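Local coordinates for putative sensory box/GGDEF family protein (Vibrio parahaemolyticus, PDB 3LID) that probably serves as a membrane-bound diguanylate cyclase that makes cyclic di-GMP from GTP, the piece here being its extracellular double-Cache (PDC-fold) sensor domain, at residues Tyr79-Phe84 and Glu136-Lys141; Leu155-Ile158 and Val163-Gly166; Pro204-Leu209 and Pro215-Phe220; Val234-Gly239 and Asn258-Leu263. All blocks are in the same frame, centred on the assembly; numbering follows the deposited sequence.

Contact 1: residues Tyr79-Phe84 and Glu136-Lys141; sequences YKQIRF and ELERDK. With PO4 (phosphate ion), chain C.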
loop_
_atom_site.group_PDB
_atom_site.type_symbol
_atom_site.label_atom_id
_atom_site.label_comp_id
_atom_site.label_asym_id
_atom_site.label_seq_id
_atom_site.Cartn_x
_atom_site.Cartn_y
_atom_site.Cartn_z
ATOM N N TYR A 79 5.110 3.778 -7.026
ATOM C CA TYR A 79 3.902 3.909 -7.918
ATOM C C TYR A 79 3.913 2.879 -9.023
ATOM O O TYR A 79 4.868 2.824 -9.792
ATOM C CB TYR A 79 3.797 5.310 -8.532
ATOM C CG TYR A 79 3.802 6.378 -7.494
ATOM C CD1 TYR A 79 2.679 6.610 -6.719
ATOM C CD2 TYR A 79 4.979 7.137 -7.230
ATOM C CE1 TYR A 79 2.666 7.586 -5.727
ATOM C CE2 TYR A 79 4.959 8.124 -6.247
ATOM C CZ TYR A 79 3.830 8.293 -5.465
ATOM O OH TYR A 79 3.814 9.256 -4.479
ATOM N N LYS A 80 2.892 2.024 -9.043
ATOM C CA LYS A 80 2.744 1.030 -10.079
ATOM C C LYS A 80 2.141 1.682 -11.373
ATOM O O LYS A 80 2.446 1.271 -12.471
ATOM C CB LYS A 80 1.872 -0.089 -9.538
ATOM C CG LYS A 80 1.834 -1.244 -10.527
ATOM C CD LYS A 80 1.617 -2.555 -9.783
ATOM C CE LYS A 80 1.706 -3.723 -10.725
ATOM N NZ LYS A 80 0.527 -3.703 -11.638
ATOM N N GLN A 81 1.371 2.735 -11.198
ATOM C CA GLN A 81 0.873 3.503 -12.335
ATOM C C GLN A 81 0.724 4.917 -11.934
ATOM O O GLN A 81 0.497 5.202 -10.786
ATOM C CB GLN A 81 -0.601 3.055 -12.702
ATOM C CG GLN A 81 -0.671 1.586 -13.099
ATOM C CD GLN A 81 -2.107 1.229 -13.488
ATOM O OE1 GLN A 81 -2.884 0.629 -12.702
ATOM N NE2 GLN A 81 -2.482 1.662 -14.678
ATOM N N ILE A 82 0.813 5.825 -12.923
ATOM C CA ILE A 82 0.563 7.233 -12.736
ATOM C C ILE A 82 -0.273 7.607 -13.972
ATOM O O ILE A 82 0.166 7.350 -15.102
ATOM C CB ILE A 82 1.846 8.065 -12.747
ATOM C CG1 ILE A 82 2.726 7.588 -11.544
ATOM C CG2 ILE A 82 1.496 9.606 -12.604
ATOM C CD1 ILE A 82 4.108 8.311 -11.569
ATOM N N ARG A 83 -1.485 8.110 -13.729
ATOM C CA ARG A 83 -2.419 8.329 -14.823
ATOM C C ARG A 83 -3.096 9.666 -14.726
ATOM O O ARG A 83 -3.274 10.273 -13.663
ATOM C CB ARG A 83 -3.533 7.325 -14.709
ATOM C CG ARG A 83 -3.056 5.893 -15.115
ATOM C CD ARG A 83 -4.205 4.842 -14.989
ATOM N NE ARG A 83 -4.486 4.650 -13.541
ATOM C CZ ARG A 83 -5.443 3.823 -13.094
ATOM N NH1 ARG A 83 -6.231 3.137 -13.976
ATOM N NH2 ARG A 83 -5.598 3.631 -11.775
ATOM N N PHE A 84 -3.558 10.116 -15.894
ATOM C CA PHE A 84 -4.484 11.232 -15.921
ATOM C C PHE A 84 -5.745 10.689 -16.625
ATOM O O PHE A 84 -5.658 10.066 -17.701
ATOM C CB PHE A 84 -3.938 12.428 -16.743
ATOM C CG PHE A 84 -4.842 13.614 -16.663
ATOM C CD1 PHE A 84 -4.864 14.400 -15.508
ATOM C CD2 PHE A 84 -5.792 13.842 -17.691
ATOM C CE1 PHE A 84 -5.730 15.459 -15.383
ATOM C CE2 PHE A 84 -6.735 14.971 -17.571
ATOM C CZ PHE A 84 -6.646 15.761 -16.403
ATOM N N GLU A 136 -7.252 -1.597 -2.641
ATOM C CA GLU A 136 -8.171 -2.396 -3.481
ATOM C C GLU A 136 -7.368 -2.927 -4.641
ATOM O O GLU A 136 -6.457 -2.235 -5.182
ATOM C CB GLU A 136 -9.255 -1.456 -4.016
ATOM C CG GLU A 136 -10.183 -2.088 -4.998
ATOM C CD GLU A 136 -11.253 -1.049 -5.364
ATOM O OE1 GLU A 136 -12.168 -0.821 -4.563
ATOM O OE2 GLU A 136 -11.190 -0.443 -6.445
ATOM N N LEU A 137 -7.679 -4.162 -5.014
ATOM C CA LEU A 137 -6.879 -4.816 -6.094
ATOM C C LEU A 137 -7.139 -4.089 -7.423
ATOM O O LEU A 137 -8.242 -3.619 -7.700
ATOM C CB LEU A 137 -7.372 -6.265 -6.251
ATOM C CG LEU A 137 -7.111 -7.088 -4.985
ATOM C CD1 LEU A 137 -7.719 -8.493 -5.003
ATOM C CD2 LEU A 137 -5.609 -7.231 -4.810
ATOM N N GLU A 138 -6.109 -4.036 -8.240
ATOM C CA GLU A 138 -6.261 -3.495 -9.624
ATOM C C GLU A 138 -7.124 -4.372 -10.541
ATOM O O GLU A 138 -7.124 -5.613 -10.403
ATOM C CB GLU A 138 -4.917 -3.362 -10.234
ATOM C CG GLU A 138 -4.144 -2.212 -9.523
ATOM C CD GLU A 138 -2.768 -1.892 -10.142
ATOM O OE1 GLU A 138 -2.232 -2.730 -10.856
ATOM O OE2 GLU A 138 -2.167 -0.762 -9.934
ATOM N N ARG A 139 -7.827 -3.709 -11.450
ATOM C CA ARG A 139 -8.618 -4.446 -12.451
ATOM C C ARG A 139 -8.390 -3.844 -13.853
ATOM O O ARG A 139 -8.011 -2.668 -13.992
ATOM C CB ARG A 139 -10.121 -4.308 -12.129
ATOM C CG ARG A 139 -10.507 -5.092 -10.817
ATOM C CD ARG A 139 -12.017 -4.990 -10.428
ATOM N NE ARG A 139 -12.204 -5.834 -9.226
ATOM C CZ ARG A 139 -12.684 -7.066 -9.146
ATOM N NH1 ARG A 139 -13.116 -7.758 -10.220
ATOM N NH2 ARG A 139 -12.761 -7.631 -7.907
ATOM N N ASP A 140 -8.687 -4.684 -14.868
ATOM C CA ASP A 140 -8.676 -4.284 -16.319
ATOM C C ASP A 140 -10.049 -4.704 -16.823
ATOM O O ASP A 140 -10.372 -5.897 -16.791
ATOM C CB ASP A 140 -7.680 -5.153 -17.119
ATOM C CG ASP A 140 -6.258 -5.011 -16.711
ATOM O OD1 ASP A 140 -5.801 -3.887 -16.358
ATOM O OD2 ASP A 140 -5.522 -6.038 -16.861
ATOM N N LYS A 141 -10.830 -3.733 -17.329
ATOM C CA LYS A 141 -12.211 -3.991 -17.826
ATOM C C LYS A 141 -12.998 -4.800 -16.815
ATOM O O LYS A 141 -13.669 -5.814 -17.142
ATOM C CB LYS A 141 -12.100 -4.697 -19.187
ATOM C CG LYS A 141 -11.573 -3.691 -20.220
ATOM C CD LYS A 141 -11.281 -4.378 -21.544
ATOM C CE LYS A 141 -11.940 -3.594 -22.618
ATOM N NZ LYS A 141 -13.358 -3.909 -22.305
HETATM P P PO4 C . -6.987 0.294 -11.531
HETATM O O1 PO4 C . -5.804 -0.263 -12.345
HETATM O O2 PO4 C . -7.856 0.979 -12.594
HETATM O O3 PO4 C . -6.552 1.319 -10.523
HETATM O O4 PO4 C . -7.761 -0.841 -10.870
#
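Lys80 and Glu138 are the residues whose CA atoms come nearest, still 10.1 Å apart. No backbone bond joins 79-84 to 136-141. Strand 163-173 and strand 150-160 lie between them in the sheet, so the gap is bridged by long side chains and a phosphate ion. Lys80 turns CG away from its own backbone N (chi1 -173°), and its chain runs out to bend at the end. NZ then forms a salt bridge with Glu138 OE1 at 3.0 Å, on the syn side of the carboxylate. Glu138 OE2 is taken by Asn171 ND2, from strand 163-173. The sheet is the antiparallel one of a PDC (Cache) module, and the phosphate sits in a pocket over one of its faces. Arg83 meets the ion with both terminal nitrogens: NH1 to O2 of the phosphate at 3.0 Å, and NH2 to O3 at 2.8 Å. From the other segment the backbone N of Arg139 donates to O4 at 2.9 Å, with an N-H...O angle of 162°. Lys113, Arg116, Tyr118, Arg153 and Asn171 complete the shell. The phosphate probably came from the crystallisation liquor. Arg83 also pairs with Glu91 through NH1.

Contact 2: residues Leu155-Ile158 and Val163-Gly166; sequences LMPI and VRQG
Ile158 is gripped by two successive residues of the facing strand. Its N donates to Gly166 O at 2.9 Å. Its O accepts from Gln165 N at 2.8 Å, in the carbonyl plane and with an N-H...O angle of 167°. Just before it, Pro157 CA adds a CA-H...O contact to Gly166 O at 3.4 Å. Pro157 also packs against Arg164. The two side chains run side by side in the same direction, and Pro157 CB sits over the centre of the guanidinium face, 3.5 Å from Arg164 NE. Because Gln165 and Gly166 both face Ile158, this is a classic beta bulge. It lies near the turn of the antiparallel hairpin made by strands 150-160 and 163-173. The short strand axes here make an angle of 128°, well away from a straight antiparallel run. Gly166 takes backbone angles that suit a residue without a side chain. Farther out, Gln165 folds back on its own strand, and its NE2 bonds to Val163 O at 3.0 Å. The guanidinium of Arg164 is fixed over Pro157 from three sources. The loop after helix 117-124 gives Leu125 O to NH2 and Asn127 OD1 to NE. The end of that helix gives Gln123 O to NH1, and Arg164's own strand gives Tyr167 OH to NH1. Leu54 of helix 48-55 packs on Ile158 and Gln165.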
loop_
_atom_site.group_PDB
_atom_site.type_symbol
_atom_site.label_atom_id
_atom_site.label_comp_id
_atom_site.label_asym_id
_atom_site.label_seq_id
_atom_site.Cartn_x
_atom_site.Cartn_y
_atom_site.Cartn_z
ATOM N N LEU A 155 -5.940 10.387 -5.376
ATOM C CA LEU A 155 -6.888 10.978 -6.328
ATOM C C LEU A 155 -6.869 12.471 -6.174
ATOM O O LEU A 155 -6.884 12.959 -5.077
ATOM C CB LEU A 155 -8.255 10.467 -5.965
ATOM C CG LEU A 155 -8.362 8.941 -5.906
ATOM C CD1 LEU A 155 -9.756 8.598 -5.334
ATOM C CD2 LEU A 155 -8.277 8.346 -7.417
ATOM N N MET A 156 -6.799 13.206 -7.312
ATOM C CA MET A 156 -6.766 14.677 -7.238
ATOM C C MET A 156 -7.405 15.206 -8.531
ATOM O O MET A 156 -6.786 15.100 -9.614
ATOM C CB MET A 156 -5.289 15.120 -7.094
ATOM C CG MET A 156 -5.083 16.639 -6.995
ATOM S SD MET A 156 -3.366 16.998 -7.030
ATOM C CE MET A 156 -3.653 18.734 -7.017
ATOM N N PRO A 157 -8.563 15.861 -8.407
ATOM C CA PRO A 157 -9.131 16.522 -9.638
ATOM C C PRO A 157 -8.235 17.729 -9.977
ATOM O O PRO A 157 -7.723 18.422 -9.062
ATOM C CB PRO A 157 -10.511 17.007 -9.209
ATOM C CG PRO A 157 -10.778 16.157 -7.880
ATOM C CD PRO A 157 -9.442 15.997 -7.234
ATOM N N ILE A 158 -7.998 17.965 -11.288
ATOM C CA ILE A 158 -7.067 18.961 -11.726
ATOM C C ILE A 158 -7.916 19.954 -12.597
ATOM O O ILE A 158 -8.655 19.519 -13.454
ATOM C CB ILE A 158 -5.953 18.393 -12.649
ATOM C CG1 ILE A 158 -5.124 17.305 -11.874
ATOM C CG2 ILE A 158 -5.003 19.621 -13.058
ATOM C CD1 ILE A 158 -4.515 17.836 -10.555
ATOM N N VAL A 163 -11.847 25.238 -14.279
ATOM C CA VAL A 163 -12.646 24.284 -14.965
ATOM C C VAL A 163 -11.935 22.913 -14.865
ATOM O O VAL A 163 -10.788 22.775 -15.293
ATOM C CB VAL A 163 -12.765 24.656 -16.476
ATOM C CG1 VAL A 163 -13.573 23.605 -17.238
ATOM C CG2 VAL A 163 -13.423 26.127 -16.581
ATOM N N ARG A 164 -12.656 21.959 -14.300
ATOM C CA ARG A 164 -12.048 20.627 -14.106
ATOM C C ARG A 164 -11.700 20.009 -15.451
ATOM O O ARG A 164 -12.536 19.973 -16.397
ATOM C CB ARG A 164 -13.037 19.725 -13.367
ATOM C CG ARG A 164 -12.315 18.402 -12.950
ATOM C CD ARG A 164 -13.274 17.587 -12.035
ATOM N NE ARG A 164 -13.325 18.335 -10.773
ATOM C CZ ARG A 164 -13.917 17.881 -9.680
ATOM N NH1 ARG A 164 -14.458 16.682 -9.653
ATOM N NH2 ARG A 164 -13.878 18.625 -8.569
ATOM N N GLN A 165 -10.445 19.555 -15.580
ATOM C CA GLN A 165 -9.952 18.863 -16.789
ATOM C C GLN A 165 -9.957 17.336 -16.678
ATOM O O GLN A 165 -9.946 16.612 -17.674
ATOM C CB GLN A 165 -8.516 19.327 -17.098
ATOM C CG GLN A 165 -8.470 20.880 -17.304
ATOM C CD GLN A 165 -9.405 21.300 -18.492
ATOM O OE1 GLN A 165 -9.177 20.859 -19.617
ATOM N NE2 GLN A 165 -10.393 22.162 -18.244
ATOM N N GLY A 166 -9.968 16.865 -15.446
ATOM C CA GLY A 166 -9.816 15.406 -15.239
ATOM C C GLY A 166 -9.236 15.164 -13.829
ATOM O O GLY A 166 -9.292 15.996 -12.956
#

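Contact 3: residues Pro204-Leu209 and Pro215-Phe220; sequences PDESRL and PERSQF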
loop_
_atom_site.group_PDB
_atom_site.type_symbol
_atom_site.label_atom_id
_atom_site.label_comp_id
_atom_site.label_asym_id
_atom_site.label_seq_id
_atom_site.Cartn_x
_atom_site.Cartn_y
_atom_site.Cartn_z
ATOM N N PRO A 204 4.287 -13.128 4.984
ATOM C CA PRO A 204 5.274 -14.028 4.356
ATOM C C PRO A 204 4.521 -15.230 3.822
ATOM O O PRO A 204 4.998 -15.906 2.900
ATOM C CB PRO A 204 6.277 -14.356 5.508
ATOM C CG PRO A 204 5.510 -14.064 6.756
ATOM C CD PRO A 204 4.556 -12.913 6.411
ATOM N N ASP A 205 3.310 -15.435 4.308
ATOM C CA ASP A 205 2.456 -16.497 3.777
ATOM C C ASP A 205 1.413 -16.037 2.729
ATOM O O ASP A 205 0.294 -15.635 3.070
ATOM C CB ASP A 205 1.769 -17.269 4.927
ATOM C CG ASP A 205 0.816 -18.346 4.425
ATOM O OD1 ASP A 205 0.960 -18.788 3.255
ATOM O OD2 ASP A 205 -0.109 -18.729 5.191
ATOM N N GLU A 206 1.781 -16.142 1.440
ATOM C CA GLU A 206 0.959 -15.647 0.318
ATOM C C GLU A 206 -0.397 -16.241 0.343
ATOM O O GLU A 206 -1.364 -15.666 -0.160
ATOM C CB GLU A 206 1.617 -16.023 -1.035
ATOM C CG GLU A 206 0.676 -16.022 -2.267
ATOM C CD GLU A 206 0.838 -14.717 -3.075
ATOM O OE1 GLU A 206 0.258 -13.693 -2.651
ATOM O OE2 GLU A 206 1.557 -14.703 -4.120
ATOM N N SER A 207 -0.503 -17.440 0.906
ATOM C CA SER A 207 -1.748 -18.137 0.771
ATOM C C SER A 207 -2.821 -17.595 1.673
ATOM O O SER A 207 -3.971 -17.954 1.519
ATOM C CB SER A 207 -1.565 -19.649 0.994
ATOM O OG SER A 207 -1.508 -19.885 2.374
ATOM N N ARG A 208 -2.476 -16.671 2.584
ATOM C CA ARG A 208 -3.539 -16.111 3.409
ATOM C C ARG A 208 -4.028 -14.750 2.932
ATOM O O ARG A 208 -4.873 -14.145 3.576
ATOM C CB ARG A 208 -3.085 -16.020 4.874
ATOM C CG ARG A 208 -1.961 -15.061 5.107
ATOM C CD ARG A 208 -1.609 -14.995 6.649
ATOM N NE ARG A 208 -1.378 -16.334 7.179
ATOM C CZ ARG A 208 -1.059 -16.614 8.453
ATOM N NH1 ARG A 208 -0.860 -17.865 8.827
ATOM N NH2 ARG A 208 -0.880 -15.657 9.350
ATOM N N LEU A 209 -3.542 -14.292 1.778
ATOM C CA LEU A 209 -3.930 -12.896 1.371
ATOM C C LEU A 209 -5.300 -12.758 0.761
ATOM O O LEU A 209 -5.694 -13.598 -0.091
ATOM C CB LEU A 209 -2.890 -12.304 0.403
ATOM C CG LEU A 209 -1.485 -12.355 0.920
ATOM C CD1 LEU A 209 -0.469 -11.715 -0.053
ATOM C CD2 LEU A 209 -1.439 -11.615 2.300
ATOM N N PRO A 215 -12.337 -16.727 -2.520
ATOM C CA PRO A 215 -13.206 -17.678 -1.769
ATOM C C PRO A 215 -12.454 -18.720 -0.972
ATOM O O PRO A 215 -12.800 -18.919 0.180
ATOM C CB PRO A 215 -14.015 -18.406 -2.887
ATOM C CG PRO A 215 -13.943 -17.476 -4.092
ATOM C CD PRO A 215 -12.567 -16.787 -3.984
ATOM N N GLU A 216 -11.395 -19.315 -1.532
ATOM C CA GLU A 216 -10.661 -20.420 -0.875
ATOM C C GLU A 216 -9.836 -19.934 0.324
ATOM O O GLU A 216 -9.062 -20.697 0.913
ATOM C CB GLU A 216 -9.730 -21.108 -1.869
ATOM C CG GLU A 216 -10.414 -21.387 -3.257
ATOM C CD GLU A 216 -10.920 -20.090 -3.988
ATOM O OE1 GLU A 216 -10.084 -19.353 -4.506
ATOM O OE2 GLU A 216 -12.162 -19.821 -4.086
ATOM N N ARG A 217 -9.968 -18.630 0.624
ATOM C CA ARG A 217 -9.091 -17.980 1.615
ATOM C C ARG A 217 -9.910 -17.245 2.639
ATOM O O ARG A 217 -9.362 -16.508 3.469
ATOM C CB ARG A 217 -8.138 -17.016 0.917
ATOM C CG ARG A 217 -7.011 -17.682 0.178
ATOM C CD ARG A 217 -6.189 -16.682 -0.658
ATOM N NE ARG A 217 -5.148 -17.311 -1.509
ATOM C CZ ARG A 217 -4.128 -16.635 -2.040
ATOM N NH1 ARG A 217 -4.005 -15.328 -1.789
ATOM N NH2 ARG A 217 -3.205 -17.216 -2.803
ATOM N N SER A 218 -11.216 -17.420 2.575
ATOM C CA SER A 218 -12.122 -16.612 3.339
ATOM C C SER A 218 -11.976 -16.934 4.840
ATOM O O SER A 218 -12.376 -16.156 5.676
ATOM C CB SER A 218 -13.532 -16.902 2.904
ATOM O OG SER A 218 -13.751 -18.308 3.079
ATOM N N GLN A 219 -11.304 -18.029 5.148
ATOM C CA GLN A 219 -11.056 -18.395 6.565
ATOM C C GLN A 219 -9.924 -17.573 7.211
ATOM O O GLN A 219 -9.757 -17.506 8.468
ATOM C CB GLN A 219 -10.773 -19.895 6.685
ATOM C CG GLN A 219 -9.459 -20.354 6.087
ATOM C CD GLN A 219 -9.621 -20.822 4.618
ATOM O OE1 GLN A 219 -10.495 -20.342 3.893
ATOM N NE2 GLN A 219 -8.800 -21.785 4.214
ATOM N N PHE A 220 -9.125 -16.938 6.361
ATOM C CA PHE A 220 -7.981 -16.187 6.845
ATOM C C PHE A 220 -8.395 -14.786 7.199
ATOM O O PHE A 220 -8.016 -13.773 6.498
ATOM C CB PHE A 220 -6.898 -16.202 5.783
ATOM C CG PHE A 220 -6.357 -17.590 5.515
ATOM C CD1 PHE A 220 -5.452 -18.176 6.410
ATOM C CD2 PHE A 220 -6.759 -18.305 4.392
ATOM C CE1 PHE A 220 -4.934 -19.462 6.178
ATOM C CE2 PHE A 220 -6.251 -19.592 4.154
ATOM C CZ PHE A 220 -5.339 -20.162 5.051
HETATM O O HOH W 1 -7.102 -12.618 4.189
#
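Arg217 reaches across to 204-209 with its chain extended from CG to NE, and meets a row of carbonyl oxygens. Leu209 O lies at the guanidinium edge and accepts from NH1 at 3.0 Å. The bond is nearly straight, with an N-H...O angle of 166°, and the oxygen is in the guanidinium plane. Ser207 CA sits over the centre of one face of the same group. Glu206 O also comes within 3.1 Å of Arg217 NH1, but the angle is too poor for a hydrogen bond. The Glu206 carboxylate stays just short of a salt bridge, although its charge may still favour the arginine.

Phe220 faces Arg208. Arg208 CA stands over the ring in a CH-pi contact, 4.1 Å from the ring centroid and 20° off the normal. Arg208 CB lies 3.6 Å from Phe220 CD1. The opposite face of the ring carries Gln219 CG. A water donates to both Arg208 O and Phe220 O, joining the two backbones where the CA atoms are closest.

Arg208 NE makes a weak salt bridge with Asp205 OD2 in its own segment. NH2 pairs with Glu192, and the guanidinium makes a cation-pi contact with Tyr200. Asp205 OD1 receives Ser207 N and Ser207 OG, the latter at 2.8 Å, from the same face of its plane.

The first bond makes an Asx turn leading into the 3-10 segment 206-208. A type I beta turn spans Arg217 to Phe220, within the long surface loop joining strand 200-202 to helix 222-225.

Contact 4: residues Val234-Gly239 and Asn258-Leu263; sequences VSEQAG and NEPLHL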
loop_
_atom_site.group_PDB
_atom_site.type_symbol
_atom_site.label_atom_id
_atom_site.label_comp_id
_atom_site.label_asym_id
_atom_site.label_seq_id
_atom_site.Cartn_x
_atom_site.Cartn_y
_atom_site.Cartn_z
ATOM N N VAL A 234 -8.100 -4.296 17.457
ATOM C CA VAL A 234 -9.062 -3.260 17.034
ATOM C C VAL A 234 -9.015 -2.032 17.914
ATOM O O VAL A 234 -9.313 -0.926 17.477
ATOM C CB VAL A 234 -10.482 -3.923 16.961
ATOM C CG1 VAL A 234 -11.613 -2.920 16.702
ATOM C CG2 VAL A 234 -10.413 -5.081 15.954
ATOM N N SER A 235 -8.564 -2.187 19.160
ATOM C CA SER A 235 -8.389 -1.039 20.035
ATOM C C SER A 235 -7.406 0.036 19.476
ATOM O O SER A 235 -7.426 1.168 19.898
ATOM C CB SER A 235 -7.900 -1.513 21.404
ATOM O OG SER A 235 -6.518 -1.684 21.485
ATOM N N GLU A 236 -6.571 -0.401 18.532
ATOM C CA GLU A 236 -5.544 0.470 17.866
ATOM C C GLU A 236 -4.412 0.829 18.827
ATOM O O GLU A 236 -3.528 1.586 18.462
ATOM C CB GLU A 236 -6.161 1.714 17.272
ATOM C CG GLU A 236 -7.136 1.399 16.179
ATOM C CD GLU A 236 -7.758 2.616 15.582
ATOM O OE1 GLU A 236 -7.099 3.634 15.550
ATOM O OE2 GLU A 236 -8.888 2.533 15.101
ATOM N N GLN A 237 -4.343 0.185 19.982
ATOM C CA GLN A 237 -3.166 0.325 20.871
ATOM C C GLN A 237 -2.110 -0.667 20.538
ATOM O O GLN A 237 -2.358 -1.714 19.984
ATOM C CB GLN A 237 -3.574 0.102 22.340
ATOM C CG GLN A 237 -4.732 0.932 22.657
ATOM C CD GLN A 237 -4.659 2.374 22.103
ATOM O OE1 GLN A 237 -5.418 2.754 21.192
ATOM N NE2 GLN A 237 -3.761 3.188 22.674
ATOM N N ALA A 238 -0.874 -0.365 20.871
ATOM C CA ALA A 238 0.138 -1.367 20.726
ATOM C C ALA A 238 0.212 -2.301 21.916
ATOM O O ALA A 238 0.249 -1.847 23.091
ATOM C CB ALA A 238 1.493 -0.715 20.540
ATOM N N GLY A 239 0.377 -3.556 21.650
ATOM C CA GLY A 239 0.324 -4.520 22.799
ATOM C C GLY A 239 0.655 -5.904 22.354
ATOM O O GLY A 239 1.078 -6.153 21.206
ATOM N N ASN A 258 -8.364 7.357 6.725
ATOM C CA ASN A 258 -8.894 7.484 8.063
ATOM C C ASN A 258 -9.149 6.129 8.785
ATOM O O ASN A 258 -9.443 6.124 10.006
ATOM C CB ASN A 258 -10.153 8.385 8.046
ATOM C CG ASN A 258 -11.169 7.947 7.056
ATOM O OD1 ASN A 258 -11.434 6.742 6.873
ATOM N ND2 ASN A 258 -11.758 8.929 6.348
ATOM N N GLU A 259 -9.038 4.995 8.083
ATOM C CA GLU A 259 -9.267 3.698 8.708
ATOM C C GLU A 259 -7.921 3.169 9.183
ATOM O O GLU A 259 -6.873 3.405 8.528
ATOM C CB GLU A 259 -9.784 2.778 7.590
ATOM C CG GLU A 259 -10.135 1.377 7.908
ATOM C CD GLU A 259 -10.838 0.748 6.660
ATOM O OE1 GLU A 259 -10.209 -0.114 5.968
ATOM O OE2 GLU A 259 -11.990 1.185 6.387
ATOM N N PRO A 260 -7.911 2.377 10.243
ATOM C CA PRO A 260 -6.654 1.812 10.686
ATOM C C PRO A 260 -6.161 0.657 9.820
ATOM O O PRO A 260 -6.960 -0.072 9.213
ATOM C CB PRO A 260 -6.961 1.289 12.114
ATOM C CG PRO A 260 -8.401 0.999 12.058
ATOM C CD PRO A 260 -9.043 2.033 11.159
ATOM N N LEU A 261 -4.841 0.497 9.813
ATOM C CA LEU A 261 -4.150 -0.633 9.210
ATOM C C LEU A 261 -3.408 -1.279 10.365
ATOM O O LEU A 261 -2.732 -0.593 11.123
ATOM C CB LEU A 261 -3.105 -0.164 8.170
ATOM C CG LEU A 261 -2.398 -1.344 7.481
ATOM C CD1 LEU A 261 -3.334 -2.248 6.675
ATOM C CD2 LEU A 261 -1.401 -0.647 6.483
ATOM N N HIS A 262 -3.566 -2.579 10.530
ATOM C CA HIS A 262 -2.945 -3.219 11.752
ATOM C C HIS A 262 -1.705 -3.939 11.361
ATOM O O HIS A 262 -1.670 -4.678 10.380
ATOM C CB HIS A 262 -3.959 -4.218 12.347
ATOM C CG HIS A 262 -5.282 -3.590 12.641
ATOM N ND1 HIS A 262 -5.436 -2.598 13.601
ATOM C CD2 HIS A 262 -6.531 -3.829 12.143
ATOM C CE1 HIS A 262 -6.711 -2.247 13.675
ATOM N NE2 HIS A 262 -7.404 -2.982 12.818
ATOM N N LEU A 263 -0.622 -3.703 12.102
ATOM C CA LEU A 263 0.632 -4.333 11.776
ATOM C C LEU A 263 0.767 -5.455 12.841
ATOM O O LEU A 263 0.604 -5.200 14.030
ATOM C CB LEU A 263 1.813 -3.365 11.971
ATOM C CG LEU A 263 2.044 -2.342 10.823
ATOM C CD1 LEU A 263 0.771 -1.611 10.412
ATOM C CD2 LEU A 263 3.097 -1.322 11.372
#
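Glu236 lies over Pro260, where the turn after helix 230-234 meets the start of strand 260-268. This strand belongs to the second antiparallel sheet, probably the membrane-proximal half of a double-Cache sensor domain. No hydrogen bond passes between the two segments.

The contact between them is van der Waals packing. The Glu236 side chain crosses the proline at about a right angle. Its OE2 comes within 3.4 Å of Pro260 CG, and its CD is 3.8 Å from Pro260 CB. Extension of the glutamate beyond CG (chi2 180°) carries the carboxylate this far. His262 takes up the other end of the patch: Glu236 CG lies at the edge of its ring, 4.4 Å from His262 CE1, and Val234 CA is 4.2 Å from the same carbon.

Polar partners of both sides lie on strand 246-254. His262 ND1 is hydrogen-bonded to Ser252 OG, which fixes the turn of the imidazole. Glu236 OE1 has a long, weak ion pair with Lys254.

Aromatic packing adds to this, since the rings of His262 and Trp230 meet nearly perpendicular to each other.

Backbone shape sets up the approach. Glu236 is the first residue to leave the helix, with a positive phi of 71°. An ST turn spans Glu236: Gln237 N donates to Ser235 OG at 3.2 Å.

In the fold
The four contacts follow one another along the chain without overlap. Contacts 1 and 2 belong to the same antiparallel sheet. Their centres are about 17 Å apart, and they touch where the Phe84 ring packs on Gly166 and Ile158. Contacts 3 and 4 lie in the other half, with centres about 21 Å apart and no touch. Contact 4 uses strand 260-268 of the second sheet, and contact 3 a loop following its strand 200-202. Contacts 2 and 3 are the farthest apart, about 37 Å between centres. The arrangement is consistent with a double-Cache sensor, whose phosphate-filled pocket lies in the half holding contacts 1 and 2.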